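Local coordinates for protein VP1 (Polyomavirus HPyV6, PDB 4PCG) that probably serves as the major capsid protein of the virus, assembling into pentamers that build its icosahedral shell and take part in host-cell attachment, at residues Phe49-Tyr61 with Pro137-Pro149. Residues are numbered along the deposited sequence; the frame is centred on the assembly and turned at random.
With NA (sodium ion), chain L.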
loop_
_atom_site.group_PDB
_atom_site.type_symbol
_atom_site.label_atom_id
_atom_site.label_comp_id
_atom_site.label_asym_id
_atom_site.label_seq_id
_atom_site.Cartn_x
_atom_site.Cartn_y
_atom_site.Cartn_z
ATOM N N PHE B 49 1.739 -29.325 -13.559
ATOM C CA PHE B 49 2.841 -29.066 -12.643
ATOM C C PHE B 49 4.109 -29.784 -13.071
ATOM O O PHE B 49 4.926 -30.143 -12.239
ATOM C CB PHE B 49 2.423 -29.473 -11.219
ATOM C CG PHE B 49 1.252 -28.685 -10.667
ATOM C CD1 PHE B 49 0.836 -27.477 -11.244
ATOM C CD2 PHE B 49 0.594 -29.130 -9.534
ATOM C CE1 PHE B 49 -0.239 -26.772 -10.718
ATOM C CE2 PHE B 49 -0.462 -28.415 -9.000
ATOM C CZ PHE B 49 -0.887 -27.248 -9.593
ATOM N N THR B 50 4.258 -30.006 -14.373
ATOM C CA THR B 50 5.419 -30.674 -14.939
ATOM C C THR B 50 6.611 -29.732 -15.008
ATOM O O THR B 50 6.517 -28.531 -14.686
ATOM C CB THR B 50 5.124 -31.143 -16.381
ATOM O OG1 THR B 50 4.845 -29.999 -17.214
ATOM C CG2 THR B 50 3.944 -32.112 -16.415
ATOM N N ASP B 51 7.716 -30.260 -15.504
ATOM C CA ASP B 51 8.911 -29.449 -15.689
ATOM C C ASP B 51 8.938 -28.675 -17.034
ATOM O O ASP B 51 10.001 -28.252 -17.477
ATOM C CB ASP B 51 10.126 -30.358 -15.601
ATOM C CG ASP B 51 10.131 -31.423 -16.673
ATOM O OD1 ASP B 51 9.261 -31.386 -17.573
ATOM O OD2 ASP B 51 10.989 -32.307 -16.602
ATOM N N THR B 52 7.789 -28.538 -17.693
ATOM C CA THR B 52 7.736 -27.961 -19.047
ATOM C C THR B 52 6.663 -26.916 -19.084
ATOM O O THR B 52 5.545 -27.146 -18.608
ATOM C CB THR B 52 7.436 -29.045 -20.119
ATOM O OG1 THR B 52 8.479 -29.983 -20.113
ATOM C CG2 THR B 52 7.342 -28.451 -21.540
ATOM N N LEU B 53 7.008 -25.741 -19.610
ATOM C CA LEU B 53 6.037 -24.703 -19.869
ATOM C C LEU B 53 5.334 -25.037 -21.167
ATOM O O LEU B 53 5.998 -25.156 -22.212
ATOM C CB LEU B 53 6.704 -23.323 -20.042
ATOM C CG LEU B 53 7.248 -22.640 -18.808
ATOM C CD1 LEU B 53 7.882 -21.313 -19.218
ATOM C CD2 LEU B 53 6.154 -22.406 -17.784
ATOM N N ASP B 54 4.009 -25.166 -21.097
ATOM C CA ASP B 54 3.231 -25.786 -22.159
ATOM C C ASP B 54 2.507 -24.723 -22.945
ATOM O O ASP B 54 2.027 -23.726 -22.391
ATOM C CB ASP B 54 2.228 -26.802 -21.595
ATOM C CG ASP B 54 2.893 -27.888 -20.767
ATOM O OD1 ASP B 54 3.711 -28.620 -21.337
ATOM O OD2 ASP B 54 2.604 -28.018 -19.542
ATOM N N ALA B 55 2.423 -24.932 -24.251
ATOM C CA ALA B 55 1.611 -24.051 -25.081
ATOM C C ALA B 55 0.144 -24.281 -24.696
ATOM O O ALA B 55 -0.255 -25.420 -24.445
ATOM C CB ALA B 55 1.829 -24.377 -26.537
ATOM N N GLY B 56 -0.627 -23.209 -24.609
ATOM C CA GLY B 56 -2.052 -23.307 -24.326
ATOM C C GLY B 56 -2.374 -22.962 -22.888
ATOM O O GLY B 56 -3.484 -22.517 -22.607
ATOM N N SER B 57 -1.415 -23.188 -21.980
ATOM C CA SER B 57 -1.618 -22.899 -20.552
ATOM C C SER B 57 -0.772 -21.731 -20.051
ATOM O O SER B 57 -1.043 -21.197 -18.992
ATOM C CB SER B 57 -1.371 -24.139 -19.692
ATOM O OG SER B 57 -0.049 -24.606 -19.837
ATOM N N SER B 58 0.242 -21.339 -20.817
ATOM C CA SER B 58 1.119 -20.231 -20.428
ATOM C C SER B 58 0.710 -18.980 -21.220
ATOM O O SER B 58 0.577 -19.008 -22.458
ATOM C CB SER B 58 2.580 -20.601 -20.668
ATOM O OG SER B 58 3.059 -21.428 -19.600
ATOM N N LEU B 59 0.485 -17.895 -20.495
ATOM C CA LEU B 59 0.101 -16.637 -21.097
ATOM C C LEU B 59 1.283 -16.075 -21.923
ATOM O O LEU B 59 2.449 -16.100 -21.480
ATOM C CB LEU B 59 -0.317 -15.634 -20.033
ATOM C CG LEU B 59 -0.962 -14.322 -20.554
ATOM C CD1 LEU B 59 -2.230 -14.559 -21.345
ATOM C CD2 LEU B 59 -1.280 -13.367 -19.410
ATOM N N CYS B 60 0.981 -15.625 -23.143
ATOM C CA CYS B 60 1.984 -14.994 -23.992
ATOM C C CYS B 60 1.664 -13.519 -24.148
ATOM O O CYS B 60 0.534 -13.085 -23.924
ATOM C CB CYS B 60 2.034 -15.669 -25.362
ATOM S SG CYS B 60 2.590 -17.401 -25.275
ATOM N N TYR B 61 2.639 -12.745 -24.545
ATOM C CA TYR B 61 2.350 -11.346 -24.884
ATOM C C TYR B 61 1.341 -11.297 -26.027
ATOM O O TYR B 61 1.338 -12.158 -26.941
ATOM C CB TYR B 61 3.617 -10.618 -25.317
ATOM C CG TYR B 61 4.608 -10.301 -24.236
ATOM C CD1 TYR B 61 4.438 -9.181 -23.421
ATOM C CD2 TYR B 61 5.725 -11.071 -24.049
ATOM C CE1 TYR B 61 5.352 -8.858 -22.456
ATOM C CE2 TYR B 61 6.661 -10.758 -23.084
ATOM C CZ TYR B 61 6.457 -9.648 -22.271
ATOM O OH TYR B 61 7.405 -9.355 -21.325
ATOM N N PRO B 137 17.263 -23.822 -15.594
ATOM C CA PRO B 137 17.529 -24.519 -16.852
ATOM C C PRO B 137 17.969 -25.989 -16.682
ATOM O O PRO B 137 17.920 -26.743 -17.636
ATOM C CB PRO B 137 18.637 -23.677 -17.488
ATOM C CG PRO B 137 19.334 -23.070 -16.330
ATOM C CD PRO B 137 18.243 -22.759 -15.346
ATOM N N GLU B 138 18.352 -26.394 -15.482
ATOM C CA GLU B 138 18.677 -27.804 -15.246
ATOM C C GLU B 138 17.418 -28.673 -15.239
ATOM O O GLU B 138 17.493 -29.865 -15.526
ATOM C CB GLU B 138 19.449 -27.974 -13.935
ATOM C CG GLU B 138 20.788 -27.250 -13.925
ATOM C CD GLU B 138 21.821 -27.923 -13.041
ATOM O OE1 GLU B 138 21.476 -28.326 -11.909
ATOM O OE2 GLU B 138 22.981 -28.051 -13.483
ATOM N N ARG B 139 16.271 -28.078 -14.928
ATOM C CA ARG B 139 15.024 -28.814 -14.780
ATOM C C ARG B 139 13.890 -28.369 -15.672
ATOM O O ARG B 139 12.965 -29.131 -15.868
ATOM C CB ARG B 139 14.509 -28.704 -13.350
ATOM C CG ARG B 139 15.077 -29.696 -12.364
ATOM C CD ARG B 139 14.757 -29.254 -10.939
ATOM N NE ARG B 139 15.502 -28.035 -10.634
ATOM C CZ ARG B 139 16.769 -27.998 -10.236
ATOM N NH1 ARG B 139 17.450 -29.110 -10.023
ATOM N NH2 ARG B 139 17.357 -26.835 -10.015
ATOM N N MET B 140 13.881 -27.127 -16.143
ATOM C CA MET B 140 12.688 -26.631 -16.812
ATOM C C MET B 140 12.886 -26.591 -18.314
ATOM O O MET B 140 13.955 -26.222 -18.781
ATOM C CB MET B 140 12.306 -25.241 -16.304
ATOM C CG MET B 140 10.823 -24.966 -16.420
ATOM S SD MET B 140 10.404 -23.248 -16.132
ATOM C CE MET B 140 10.737 -22.549 -17.734
ATOM N N ASN B 141 11.844 -26.968 -19.049
ATOM C CA ASN B 141 11.839 -26.937 -20.497
ATOM C C ASN B 141 10.751 -25.995 -20.983
ATOM O O ASN B 141 9.800 -25.687 -20.259
ATOM C CB ASN B 141 11.614 -28.357 -21.042
ATOM C CG ASN B 141 12.664 -29.330 -20.538
ATOM O OD1 ASN B 141 13.832 -29.206 -20.876
ATOM N ND2 ASN B 141 12.254 -30.284 -19.697
ATOM N N VAL B 142 10.910 -25.491 -22.199
ATOM C CA VAL B 142 9.870 -24.695 -22.845
ATOM C C VAL B 142 9.352 -25.523 -24.011
ATOM O O VAL B 142 10.117 -25.987 -24.856
ATOM C CB VAL B 142 10.409 -23.327 -23.359
ATOM C CG1 VAL B 142 9.313 -22.541 -24.035
ATOM C CG2 VAL B 142 10.973 -22.518 -22.210
ATOM N N ALA B 143 8.042 -25.692 -24.078
ATOM C CA ALA B 143 7.452 -26.507 -25.124
ATOM C C ALA B 143 7.798 -25.972 -26.532
ATOM O O ALA B 143 7.981 -24.756 -26.723
ATOM C CB ALA B 143 5.952 -26.603 -24.933
ATOM N N ALA B 144 7.849 -26.896 -27.495
ATOM C CA ALA B 144 8.368 -26.599 -28.846
ATOM C C ALA B 144 7.567 -25.516 -29.576
ATOM O O ALA B 144 8.101 -24.798 -30.404
ATOM C CB ALA B 144 8.416 -27.857 -29.680
ATOM N N GLY B 145 6.289 -25.404 -29.266
ATOM C CA GLY B 145 5.436 -24.374 -29.851
ATOM C C GLY B 145 5.662 -22.944 -29.392
ATOM O O GLY B 145 5.139 -22.022 -29.994
ATOM N N LEU B 146 6.429 -22.758 -28.320
ATOM C CA LEU B 146 6.702 -21.463 -27.765
ATOM C C LEU B 146 8.149 -21.032 -28.005
ATOM O O LEU B 146 9.068 -21.868 -28.078
ATOM C CB LEU B 146 6.446 -21.520 -26.252
ATOM C CG LEU B 146 5.044 -21.882 -25.829
ATOM C CD1 LEU B 146 4.957 -21.942 -24.305
ATOM C CD2 LEU B 146 4.023 -20.919 -26.396
ATOM N N GLU B 147 8.350 -19.730 -28.143
ATOM C CA GLU B 147 9.693 -19.152 -28.178
ATOM C C GLU B 147 10.373 -19.334 -26.815
ATOM O O GLU B 147 9.846 -18.929 -25.768
ATOM C CB GLU B 147 9.639 -17.655 -28.514
ATOM C CG GLU B 147 9.313 -17.346 -29.965
ATOM C CD GLU B 147 10.518 -17.318 -30.901
ATOM O OE1 GLU B 147 11.671 -17.553 -30.465
ATOM O OE2 GLU B 147 10.316 -17.090 -32.108
ATOM N N GLY B 148 11.557 -19.914 -26.840
ATOM C CA GLY B 148 12.316 -20.125 -25.621
ATOM C C GLY B 148 13.730 -19.622 -25.814
ATOM O O GLY B 148 14.135 -19.354 -26.941
ATOM N N PRO B 149 14.501 -19.513 -24.725
ATOM C CA PRO B 149 15.905 -19.101 -24.911
ATOM C C PRO B 149 16.714 -20.059 -25.770
ATOM O O PRO B 149 16.393 -21.248 -25.831
ATOM C CB PRO B 149 16.455 -19.082 -23.492
ATOM C CG PRO B 149 15.275 -19.156 -22.573
ATOM C CD PRO B 149 14.192 -19.852 -23.325
HETATM NA NA NA L . 3.553 -27.892 -17.378
HETATM O O HOH W 1 2.996 -25.681 -16.903
#
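Leu-53 and Asn-141 sit at the middle of a two-stranded parallel pairing, where Leu-53 N donates to Asn-141 O at 2.9 Å. Two further backbone bonds flank it: Asn-141 N gives its hydrogen to Asp-51 O at 2.7 Å, and Ala-143 N reaches Leu-53 O at 2.8 Å. On one face of the pair Leu-53 crosses the end of Met-140. The methionine runs extended from the backbone and then bends at its last torsion (chi3 83°), bringing Met-140 CE against Leu-53 CD1 at 3.4 Å, a tight approach for two methyl carbons. On the other face Thr-52 meets Asn-141, its OG1 3.7 Å from Asn-141 CB, while its methyl CG2 leans over Ala-143. Beside them the Asp-51 carboxylate and the Asn-141 amide point the same way with their planes 90° apart; Thr-52 OG1 donates to Asp-51 OD1 from above the carboxylate plane.

Past the strands, the type I turn from Ala-143 to Leu-146 brings Leu-146 back against 49-61. One methyl, Leu-146 CD1, lies against the backbone of Asp-54 and Ala-55; the other, Leu-146 CD2, packs 4.0 Å from Cys-60 SG and also touches Ala-55 CB.

A sodium ion ties Thr-50, Thr-52 and Asp-54 together, which probably steadies this part of 49-61: Thr-52 O, Thr-50 OG1 and Asp-54 OD2, the last at 2.4 Å, bind it together with a water and Thr-48. Thr-52 thus offers its carbonyl to the metal while its neighbours' backbone groups pair with 141-143. Met-140 also packs on Ser-100 of a neighbouring subunit. This short parallel sheet, separate from the antiparallel strands of the VP1 jelly roll, joins two of its long connecting loops next to a metal site.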